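Local coordinates for hypothetical protein (Bacteroides uniformis ATCC 8492, PDB 4QRL), which is of unknown function but folds as a small lipocalin-like beta barrel, a scaffold that in relatives commonly binds small hydrophobic ligands, at residues L9-L15 / V31-Q36; Y18-D22 / R103-T109; T53-N57 / I68-S73. One frame throughout, in Å; residues are numbered along the deposited sequence.

Contact 1: L9-L15 / V31-Q36; sequences LAGKWQL and VFYNFQ
This is an antiparallel strand pairing near the start of the barrel, where strand 11-19 runs beside strand 25-36; the axes of 11-15 and 31-36 approach to 4.5 Å, their directions 155° apart. Gly11 with Phe35 and Trp13 with Tyr33 are hydrogen-bonded pairs: Gly11 N to Phe35 O and Phe35 N to Gly11 O both measure 3.0 Å, Trp13 N to Tyr33 O and Tyr33 N to Trp13 O both 2.8 Å. Lys12 with Asn34 and Gln14 with Phe32 are non-hydrogen-bonded pairs, CA to CA 4.3 and 4.5 Å. Gly11 sits at phi 116° and psi -160°, where a CB would jam against Ala10 O. Trp13, Leu15, Val31, Tyr33 and Phe35 share one face and are buried. Trp13 (chi1 m) swings its indole back so that NE1 donates to Leu9 O at 2.8 Å, and its CD1 lies 3.4 Å from CD2 of Phe35 (chi1 m). Leu9 CD1 makes a CH-pi contact 4.0 Å from the Phe35 ring centroid. Phe40, Leu102 and Phe113 extend this apolar cluster. On the other face Gln14 OE1 accepts a hydrogen bond from Arg114 NE. Gly11-Lys12-Trp13 on the first strand is consistent with the Gly-X-Trp signature of lipocalins.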
loop_
_atom_site.group_PDB
_atom_site.type_symbol
_atom_site.label_atom_id
_atom_site.label_comp_id
_atom_site.label_asym_id
_atom_site.label_seq_id
_atom_site.Cartn_x
_atom_site.Cartn_y
_atom_site.Cartn_z
ATOM N N LEU A 9 -1.771 9.163 -9.644
ATOM C CA LEU A 9 -1.729 7.895 -8.920
ATOM C C LEU A 9 -0.955 6.817 -9.676
ATOM O O LEU A 9 -0.311 5.984 -9.037
ATOM C CB LEU A 9 -3.148 7.387 -8.577
ATOM C CG LEU A 9 -3.211 6.193 -7.604
ATOM C CD1 LEU A 9 -2.619 6.537 -6.224
ATOM C CD2 LEU A 9 -4.637 5.657 -7.478
ATOM N N ALA A 10 -1.028 6.830 -11.022
ATOM C CA ALA A 10 -0.401 5.837 -11.889
ATOM C C ALA A 10 1.102 5.711 -11.680
ATOM O O ALA A 10 1.817 6.711 -11.633
ATOM C CB ALA A 10 -0.692 6.152 -13.344
ATOM N N GLY A 11 1.558 4.471 -11.568
ATOM C CA GLY A 11 2.972 4.151 -11.393
ATOM C C GLY A 11 3.325 3.487 -10.083
ATOM O O GLY A 11 2.455 2.994 -9.361
ATOM N N LYS A 12 4.629 3.558 -9.729
ATOM C CA LYS A 12 5.190 2.897 -8.565
ATOM C C LYS A 12 5.494 3.898 -7.485
ATOM O O LYS A 12 5.951 5.008 -7.766
ATOM C CB LYS A 12 6.448 2.103 -8.966
ATOM C CG LYS A 12 6.971 1.206 -7.833
ATOM C CD LYS A 12 8.195 0.408 -8.302
ATOM C CE LYS A 12 7.862 -1.015 -8.645
ATOM N NZ LYS A 12 7.027 -1.128 -9.863
ATOM N N TRP A 13 5.261 3.474 -6.264
ATOM C CA TRP A 13 5.372 4.287 -5.078
ATOM C C TRP A 13 6.142 3.589 -3.990
ATOM O O TRP A 13 5.796 2.456 -3.620
ATOM C CB TRP A 13 3.945 4.573 -4.565
ATOM C CG TRP A 13 3.120 5.435 -5.456
ATOM C CD1 TRP A 13 2.173 5.030 -6.349
ATOM C CD2 TRP A 13 3.052 6.864 -5.413
ATOM N NE1 TRP A 13 1.605 6.130 -6.967
ATOM C CE2 TRP A 13 2.132 7.274 -6.406
ATOM C CE3 TRP A 13 3.736 7.847 -4.676
ATOM C CZ2 TRP A 13 1.817 8.620 -6.615
ATOM C CZ3 TRP A 13 3.512 9.192 -4.977
ATOM C CH2 TRP A 13 2.569 9.566 -5.938
ATOM N N GLN A 14 7.165 4.253 -3.466
ATOM C CA GLN A 14 7.914 3.671 -2.341
ATOM C C GLN A 14 7.240 4.073 -1.054
ATOM O O GLN A 14 7.101 5.263 -0.804
ATOM C CB GLN A 14 9.370 4.162 -2.330
ATOM C CG GLN A 14 10.137 3.619 -1.098
ATOM C CD GLN A 14 11.544 4.118 -0.976
ATOM O OE1 GLN A 14 11.858 5.243 -1.346
ATOM N NE2 GLN A 14 12.416 3.295 -0.397
ATOM N N LEU A 15 6.855 3.090 -0.219
ATOM C CA LEU A 15 6.266 3.400 1.088
ATOM C C LEU A 15 7.444 3.744 2.001
ATOM O O LEU A 15 8.266 2.883 2.328
ATOM C CB LEU A 15 5.413 2.228 1.625
ATOM C CG LEU A 15 4.291 2.577 2.652
ATOM C CD1 LEU A 15 3.303 1.409 2.801
ATOM C CD2 LEU A 15 4.864 2.909 4.027
ATOM N N VAL A 31 8.928 -1.689 0.877
ATOM C CA VAL A 31 7.585 -1.901 0.319
ATOM C C VAL A 31 7.319 -0.896 -0.783
ATOM O O VAL A 31 7.581 0.299 -0.610
ATOM C CB VAL A 31 6.489 -1.825 1.404
ATOM C CG1 VAL A 31 5.105 -2.048 0.799
ATOM C CG2 VAL A 31 6.753 -2.824 2.543
ATOM N N PHE A 32 6.791 -1.397 -1.904
ATOM C CA PHE A 32 6.525 -0.584 -3.100
ATOM C C PHE A 32 5.148 -0.903 -3.609
ATOM O O PHE A 32 4.846 -2.089 -3.823
ATOM C CB PHE A 32 7.585 -0.880 -4.194
ATOM C CG PHE A 32 8.994 -0.553 -3.753
ATOM C CD1 PHE A 32 9.703 -1.422 -2.919
ATOM C CD2 PHE A 32 9.563 0.677 -4.057
ATOM C CE1 PHE A 32 10.982 -1.090 -2.456
ATOM C CE2 PHE A 32 10.855 0.998 -3.600
ATOM C CZ PHE A 32 11.553 0.110 -2.820
ATOM N N TYR A 33 4.279 0.122 -3.746
ATOM C CA TYR A 33 2.909 -0.098 -4.271
ATOM C C TYR A 33 2.865 0.347 -5.708
ATOM O O TYR A 33 3.491 1.336 -6.065
ATOM C CB TYR A 33 1.839 0.693 -3.482
ATOM C CG TYR A 33 1.386 0.168 -2.139
ATOM C CD1 TYR A 33 2.136 -0.778 -1.442
ATOM C CD2 TYR A 33 0.264 0.703 -1.505
ATOM C CE1 TYR A 33 1.725 -1.248 -0.196
ATOM C CE2 TYR A 33 -0.122 0.275 -0.238
ATOM C CZ TYR A 33 0.613 -0.695 0.413
ATOM O OH TYR A 33 0.203 -1.147 1.647
ATOM N N ASN A 34 2.090 -0.345 -6.536
ATOM C CA ASN A 34 1.999 0.009 -7.936
ATOM C C ASN A 34 0.539 0.040 -8.341
ATOM O O ASN A 34 -0.242 -0.857 -7.963
ATOM C CB ASN A 34 2.786 -1.025 -8.750
ATOM C CG ASN A 34 2.975 -0.646 -10.174
ATOM O OD1 ASN A 34 2.189 -1.012 -11.057
ATOM N ND2 ASN A 34 4.027 0.098 -10.415
ATOM N N PHE A 35 0.154 1.119 -9.024
ATOM C CA PHE A 35 -1.214 1.342 -9.492
ATOM C C PHE A 35 -1.206 1.464 -11.007
ATOM O O PHE A 35 -0.558 2.366 -11.545
ATOM C CB PHE A 35 -1.809 2.618 -8.848
ATOM C CG PHE A 35 -1.799 2.630 -7.336
ATOM C CD1 PHE A 35 -2.859 2.094 -6.611
ATOM C CD2 PHE A 35 -0.757 3.238 -6.634
ATOM C CE1 PHE A 35 -2.843 2.100 -5.208
ATOM C CE2 PHE A 35 -0.721 3.208 -5.231
ATOM C CZ PHE A 35 -1.791 2.707 -4.524
ATOM N N GLN A 36 -1.933 0.579 -11.710
ATOM C CA GLN A 36 -1.978 0.717 -13.164
ATOM C C GLN A 36 -3.373 0.394 -13.700
ATOM O O GLN A 36 -3.701 -0.781 -13.849
ATOM C CB GLN A 36 -0.920 -0.166 -13.863
ATOM C CG GLN A 36 0.552 0.285 -13.704
ATOM C CD GLN A 36 0.936 1.570 -14.422
ATOM O OE1 GLN A 36 0.211 2.098 -15.272
ATOM N NE2 GLN A 36 2.124 2.080 -14.121
HETATM O O HOH W 1 9.740 1.194 0.928
#

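Contact 2: Y18-D22 / R103-T109; sequences YQYAD and RLEYEGT
Two ends of the up-and-down barrel meet here at the surface: the exit of strand 11-19 passes the hairpin between strands 101-106 and 109-115, whose last strand closes the barrel against the first. Arg103 starts 103-109 in extended conformation, its chi1 to chi3 all t, so that the guanidinium reaches over to place NH2 2.8 Å from OE1 of Gln19 (chi1 m, chi2 t). Each side chain has a partner elsewhere: Arg103 NE forms a salt bridge with Glu95, and Gln19 NE2 bonds Gln17. Leu104 then turns to Phe113, while Glu105 folds its carboxylate back (chi2 m) so that OE2 accepts from Gly108 N at 2.7 Å. From Tyr106 to Thr109 the chain makes a type I' turn, with Glu107 at phi/psi 48°/52° and Gly108 at 79°/-12°; Tyr106 N to Thr109 O is 3.0 Å and Thr109 N to Tyr106 O 3.1 Å. The Glu107 carbonyl O sits 3.9 Å from Ala21 CB. Gly108 faces Ala21 with CA atoms 4.5 Å apart, and a beta carbon at Gly108 would collide with Ala21 CB; its O approaches Ala21 CA at 3.4 Å in a CA-H...O contact. Thr109 lies opposite Tyr20, again 4.5 Å between CA atoms. Its CA lies 3.3 Å from Gln19 O in a second CA-H...O contact, its CG2 is 4.2 Å from Tyr18 CD1, and its OG1 (chi1 m) takes a weak hydrogen bond from Ala21 N at 3.4 Å.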
loop_
_atom_site.group_PDB
_atom_site.type_symbol
_atom_site.label_atom_id
_atom_site.label_comp_id
_atom_site.label_asym_id
_atom_site.label_seq_id
_atom_site.Cartn_x
_atom_site.Cartn_y
_atom_site.Cartn_z
ATOM N N TYR A 18 5.472 4.858 8.078
ATOM C CA TYR A 18 4.164 4.701 8.690
ATOM C C TYR A 18 4.063 5.699 9.801
ATOM O O TYR A 18 5.008 5.843 10.579
ATOM C CB TYR A 18 3.892 3.295 9.244
ATOM C CG TYR A 18 3.564 2.239 8.221
ATOM C CD1 TYR A 18 2.351 2.256 7.536
ATOM C CD2 TYR A 18 4.411 1.155 8.018
ATOM C CE1 TYR A 18 2.025 1.260 6.621
ATOM C CE2 TYR A 18 4.099 0.157 7.105
ATOM C CZ TYR A 18 2.912 0.222 6.398
ATOM O OH TYR A 18 2.599 -0.781 5.524
ATOM N N GLN A 19 2.910 6.364 9.935
ATOM C CA GLN A 19 2.700 7.251 11.077
ATOM C C GLN A 19 1.551 6.651 11.828
ATOM O O GLN A 19 0.411 6.717 11.387
ATOM C CB GLN A 19 2.453 8.695 10.664
ATOM C CG GLN A 19 3.665 9.317 10.011
ATOM C CD GLN A 19 3.373 10.714 9.560
ATOM O OE1 GLN A 19 2.262 11.236 9.732
ATOM N NE2 GLN A 19 4.349 11.325 8.928
ATOM N N TYR A 20 1.862 5.989 12.926
ATOM C CA TYR A 20 0.859 5.273 13.649
ATOM C C TYR A 20 -0.056 6.170 14.452
ATOM O O TYR A 20 0.340 7.247 14.917
ATOM C CB TYR A 20 1.535 4.213 14.521
ATOM C CG TYR A 20 2.132 3.108 13.675
ATOM C CD1 TYR A 20 1.341 2.076 13.182
ATOM C CD2 TYR A 20 3.499 3.071 13.402
ATOM C CE1 TYR A 20 1.881 1.063 12.394
ATOM C CE2 TYR A 20 4.051 2.059 12.615
ATOM C CZ TYR A 20 3.241 1.046 12.131
ATOM O OH TYR A 20 3.780 -0.004 11.420
ATOM N N ALA A 21 -1.299 5.706 14.617
ATOM C CA ALA A 21 -2.340 6.421 15.341
ATOM C C ALA A 21 -1.914 6.797 16.756
ATOM O O ALA A 21 -2.269 7.882 17.216
ATOM C CB ALA A 21 -3.600 5.589 15.381
ATOM N N ASP A 22 -1.083 5.961 17.419
ATOM C CA ASP A 22 -0.608 6.241 18.783
ATOM C C ASP A 22 0.531 7.271 18.829
ATOM O O ASP A 22 1.049 7.508 19.910
ATOM C CB ASP A 22 -0.164 4.938 19.517
ATOM C CG ASP A 22 1.024 4.202 18.911
ATOM O OD1 ASP A 22 1.848 4.858 18.203
ATOM O OD2 ASP A 22 1.164 2.986 19.174
ATOM N N ARG A 103 -0.318 10.074 0.346
ATOM C CA ARG A 103 -0.550 9.875 1.767
ATOM C C ARG A 103 -1.908 9.202 1.935
ATOM O O ARG A 103 -2.952 9.774 1.551
ATOM C CB ARG A 103 -0.464 11.226 2.507
ATOM C CG ARG A 103 -0.396 11.140 4.018
ATOM C CD ARG A 103 -0.549 12.535 4.588
ATOM N NE ARG A 103 -0.454 12.553 6.039
ATOM C CZ ARG A 103 0.664 12.800 6.714
ATOM N NH1 ARG A 103 1.798 13.046 6.068
ATOM N NH2 ARG A 103 0.661 12.796 8.038
ATOM N N LEU A 104 -1.884 7.975 2.468
ATOM C CA LEU A 104 -3.051 7.146 2.708
ATOM C C LEU A 104 -3.317 7.044 4.212
ATOM O O LEU A 104 -2.378 6.987 4.999
ATOM C CB LEU A 104 -2.863 5.742 2.096
ATOM C CG LEU A 104 -2.672 5.660 0.574
ATOM C CD1 LEU A 104 -2.539 4.211 0.124
ATOM C CD2 LEU A 104 -3.801 6.383 -0.190
ATOM N N GLU A 105 -4.589 7.058 4.604
ATOM C CA GLU A 105 -4.964 6.970 6.011
ATOM C C GLU A 105 -6.018 5.905 6.205
ATOM O O GLU A 105 -6.982 5.852 5.462
ATOM C CB GLU A 105 -5.444 8.336 6.501
ATOM C CG GLU A 105 -5.776 8.421 7.988
ATOM C CD GLU A 105 -7.191 8.024 8.336
ATOM O OE1 GLU A 105 -8.115 8.304 7.537
ATOM O OE2 GLU A 105 -7.368 7.388 9.394
ATOM N N TYR A 106 -5.856 5.085 7.260
ATOM C CA TYR A 106 -6.813 4.077 7.680
ATOM C C TYR A 106 -6.760 3.942 9.208
ATOM O O TYR A 106 -5.711 3.582 9.759
ATOM C CB TYR A 106 -6.575 2.728 7.006
ATOM C CG TYR A 106 -7.547 1.674 7.508
ATOM C CD1 TYR A 106 -8.880 1.679 7.111
ATOM C CD2 TYR A 106 -7.147 0.709 8.431
ATOM C CE1 TYR A 106 -9.790 0.753 7.611
ATOM C CE2 TYR A 106 -8.049 -0.223 8.939
ATOM C CZ TYR A 106 -9.369 -0.199 8.523
ATOM O OH TYR A 106 -10.269 -1.116 9.012
ATOM N N GLU A 107 -7.894 4.251 9.875
ATOM C CA GLU A 107 -8.089 4.183 11.327
ATOM C C GLU A 107 -6.914 4.873 12.060
ATOM O O GLU A 107 -6.281 4.263 12.910
ATOM C CB GLU A 107 -8.279 2.711 11.783
ATOM C CG GLU A 107 -9.560 2.097 11.250
ATOM C CD GLU A 107 -9.958 0.735 11.782
ATOM O OE1 GLU A 107 -9.137 0.077 12.457
ATOM O OE2 GLU A 107 -11.112 0.329 11.524
ATOM N N GLY A 108 -6.612 6.119 11.671
ATOM C CA GLY A 108 -5.559 6.944 12.274
ATOM C C GLY A 108 -4.114 6.685 11.860
ATOM O O GLY A 108 -3.231 7.489 12.194
ATOM N N THR A 109 -3.842 5.561 11.157
ATOM C CA THR A 109 -2.486 5.258 10.702
ATOM C C THR A 109 -2.287 5.779 9.284
ATOM O O THR A 109 -3.098 5.484 8.405
ATOM C CB THR A 109 -2.178 3.779 10.790
ATOM O OG1 THR A 109 -2.129 3.430 12.178
ATOM C CG2 THR A 109 -0.819 3.412 10.114
#

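Contact 3: T53-N57 / I68-S73; sequences TFFGN and ILLPES
Backbone hydrogen bonds define the end of the hairpin formed by strands 51-61 and 64-69. Asn57 and Ile68 are an antiparallel hydrogen-bonded pair, with Asn57 N to Ile68 O and Ile68 N to Asn57 O each 2.8 Å. One step on, Gly56 and Leu69 are a non-hydrogen-bonded pair with CA atoms only 3.9 Å apart; a beta carbon on Gly56 would run into Ile68 O and Leu69 CA. The last backbone bond, Leu70 N to Phe55 O at 3.0 Å, is made by the N-cap of helix 71-74.

A side-chain bond carries the contact further. Ser73 (chi1 m) points at the strand, and its OG accepts from Phe55 N at 2.8 Å. Water 2 donates to Thr53 O at 2.6 Å and lies 3.3 Å from Ser73 OG.

Among apolar contacts, Phe55 CB packs on Leu70 CD1 at 3.7 Å. Phe54 points toward 68-73, with CB 3.8 Å from Ser73 OG and Ser73 O at its ring edge, and meets Phe83 edge-to-face; Leu69 touches Phe40, Phe83 and Trp85. This is an antiparallel barrel hairpin whose second strand ends at Leu69, a short helix following after Leu70 and hydrogen-bonded through Ser73 to the first strand.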
loop_
_atom_site.group_PDB
_atom_site.type_symbol
_atom_site.label_atom_id
_atom_site.label_comp_id
_atom_site.label_asym_id
_atom_site.label_seq_id
_atom_site.Cartn_x
_atom_site.Cartn_y
_atom_site.Cartn_z
ATOM N N THR A 53 5.694 -10.578 -4.269
ATOM C CA THR A 53 4.742 -9.644 -4.867
ATOM C C THR A 53 3.326 -10.081 -4.526
ATOM O O THR A 53 2.982 -11.272 -4.630
ATOM C CB THR A 53 4.929 -9.506 -6.392
ATOM O OG1 THR A 53 6.314 -9.335 -6.700
ATOM C CG2 THR A 53 4.106 -8.344 -7.001
ATOM N N PHE A 54 2.523 -9.114 -4.103
ATOM C CA PHE A 54 1.107 -9.290 -3.832
ATOM C C PHE A 54 0.342 -8.639 -4.976
ATOM O O PHE A 54 0.754 -7.597 -5.483
ATOM C CB PHE A 54 0.713 -8.683 -2.490
ATOM C CG PHE A 54 1.462 -9.278 -1.325
ATOM C CD1 PHE A 54 2.683 -8.747 -0.919
ATOM C CD2 PHE A 54 0.953 -10.380 -0.639
ATOM C CE1 PHE A 54 3.383 -9.308 0.165
ATOM C CE2 PHE A 54 1.658 -10.947 0.437
ATOM C CZ PHE A 54 2.851 -10.387 0.846
ATOM N N PHE A 55 -0.783 -9.219 -5.358
ATOM C CA PHE A 55 -1.562 -8.691 -6.476
ATOM C C PHE A 55 -2.989 -8.454 -6.072
ATOM O O PHE A 55 -3.543 -9.173 -5.237
ATOM C CB PHE A 55 -1.535 -9.657 -7.679
ATOM C CG PHE A 55 -0.169 -9.837 -8.287
ATOM C CD1 PHE A 55 0.704 -10.807 -7.803
ATOM C CD2 PHE A 55 0.254 -9.024 -9.340
ATOM C CE1 PHE A 55 1.967 -10.974 -8.369
ATOM C CE2 PHE A 55 1.521 -9.182 -9.897
ATOM C CZ PHE A 55 2.366 -10.165 -9.410
ATOM N N GLY A 56 -3.583 -7.477 -6.724
ATOM C CA GLY A 56 -4.966 -7.126 -6.482
ATOM C C GLY A 56 -5.477 -6.079 -7.436
ATOM O O GLY A 56 -4.977 -5.908 -8.555
ATOM N N ASN A 57 -6.528 -5.424 -6.990
ATOM C CA ASN A 57 -7.185 -4.354 -7.713
ATOM C C ASN A 57 -7.433 -3.208 -6.778
ATOM O O ASN A 57 -7.428 -3.382 -5.565
ATOM C CB ASN A 57 -8.511 -4.863 -8.286
ATOM C CG ASN A 57 -8.337 -5.726 -9.488
ATOM O OD1 ASN A 57 -8.410 -5.282 -10.644
ATOM N ND2 ASN A 57 -8.118 -6.978 -9.237
ATOM N N ILE A 68 -8.243 -4.262 -3.009
ATOM C CA ILE A 68 -8.683 -5.634 -2.716
ATOM C C ILE A 68 -7.653 -6.590 -3.319
ATOM O O ILE A 68 -7.379 -6.552 -4.526
ATOM C CB ILE A 68 -10.140 -5.965 -3.136
ATOM C CG1 ILE A 68 -10.444 -7.476 -2.845
ATOM C CG2 ILE A 68 -10.393 -5.575 -4.611
ATOM C CD1 ILE A 68 -11.859 -7.938 -2.971
ATOM N N LEU A 69 -7.056 -7.409 -2.455
ATOM C CA LEU A 69 -6.051 -8.351 -2.899
ATOM C C LEU A 69 -6.691 -9.670 -3.267
ATOM O O LEU A 69 -7.726 -10.062 -2.702
ATOM C CB LEU A 69 -4.996 -8.567 -1.803
ATOM C CG LEU A 69 -4.186 -7.315 -1.413
ATOM C CD1 LEU A 69 -3.281 -7.606 -0.272
ATOM C CD2 LEU A 69 -3.369 -6.776 -2.584
ATOM N N LEU A 70 -6.043 -10.376 -4.204
ATOM C CA LEU A 70 -6.484 -11.695 -4.656
ATOM C C LEU A 70 -6.353 -12.709 -3.537
ATOM O O LEU A 70 -5.431 -12.593 -2.705
ATOM C CB LEU A 70 -5.620 -12.152 -5.855
ATOM C CG LEU A 70 -5.663 -11.330 -7.132
ATOM C CD1 LEU A 70 -4.547 -11.798 -8.087
ATOM C CD2 LEU A 70 -6.990 -11.511 -7.826
ATOM N N PRO A 71 -7.200 -13.773 -3.551
ATOM C CA PRO A 71 -7.094 -14.817 -2.517
ATOM C C PRO A 71 -5.692 -15.410 -2.385
ATOM O O PRO A 71 -5.228 -15.584 -1.271
ATOM C CB PRO A 71 -8.100 -15.877 -2.996
ATOM C CG PRO A 71 -9.125 -15.097 -3.746
ATOM C CD PRO A 71 -8.335 -14.042 -4.463
ATOM N N GLU A 72 -4.989 -15.631 -3.505
ATOM C CA GLU A 72 -3.616 -16.150 -3.495
ATOM C C GLU A 72 -2.653 -15.246 -2.697
ATOM O O GLU A 72 -1.758 -15.758 -2.026
ATOM C CB GLU A 72 -3.101 -16.314 -4.920
ATOM C CG GLU A 72 -1.875 -17.205 -4.976
ATOM C CD GLU A 72 -1.178 -17.296 -6.316
ATOM O OE1 GLU A 72 -1.826 -17.052 -7.360
ATOM O OE2 GLU A 72 0.040 -17.577 -6.310
ATOM N N SER A 73 -2.812 -13.906 -2.807
ATOM C CA SER A 73 -2.003 -12.949 -2.040
ATOM C C SER A 73 -2.409 -12.998 -0.567
ATOM O O SER A 73 -1.545 -12.949 0.295
ATOM C CB SER A 73 -2.154 -11.531 -2.591
ATOM O OG SER A 73 -1.562 -11.431 -3.879
HETATM O O HOH W 2 1.243 -13.159 -4.061
#

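Overall arrangement
All three contacts belong to one closed antiparallel sheet whose eight strands follow chain order. Contact 1 pairs the first two strands, contact 3 the fourth and fifth, and contact 2 brings the first strand's exit beside the turn leading to the last, where the barrel closes. Contacts 1 and 2 share strand 11-19, with centres about 18 Å apart on opposite sides of the chain's centre. Contact 3 is nested in the loop closed by contact 2, their centres about 22 Å apart; contacts 1 and 3 follow in series, centres about 14 Å and nearest atoms about 7 Å apart. A 1,2-ethanediol, probably from the crystallisation liquor, lies about 5 Å from the Leu9 side chain of contact 1.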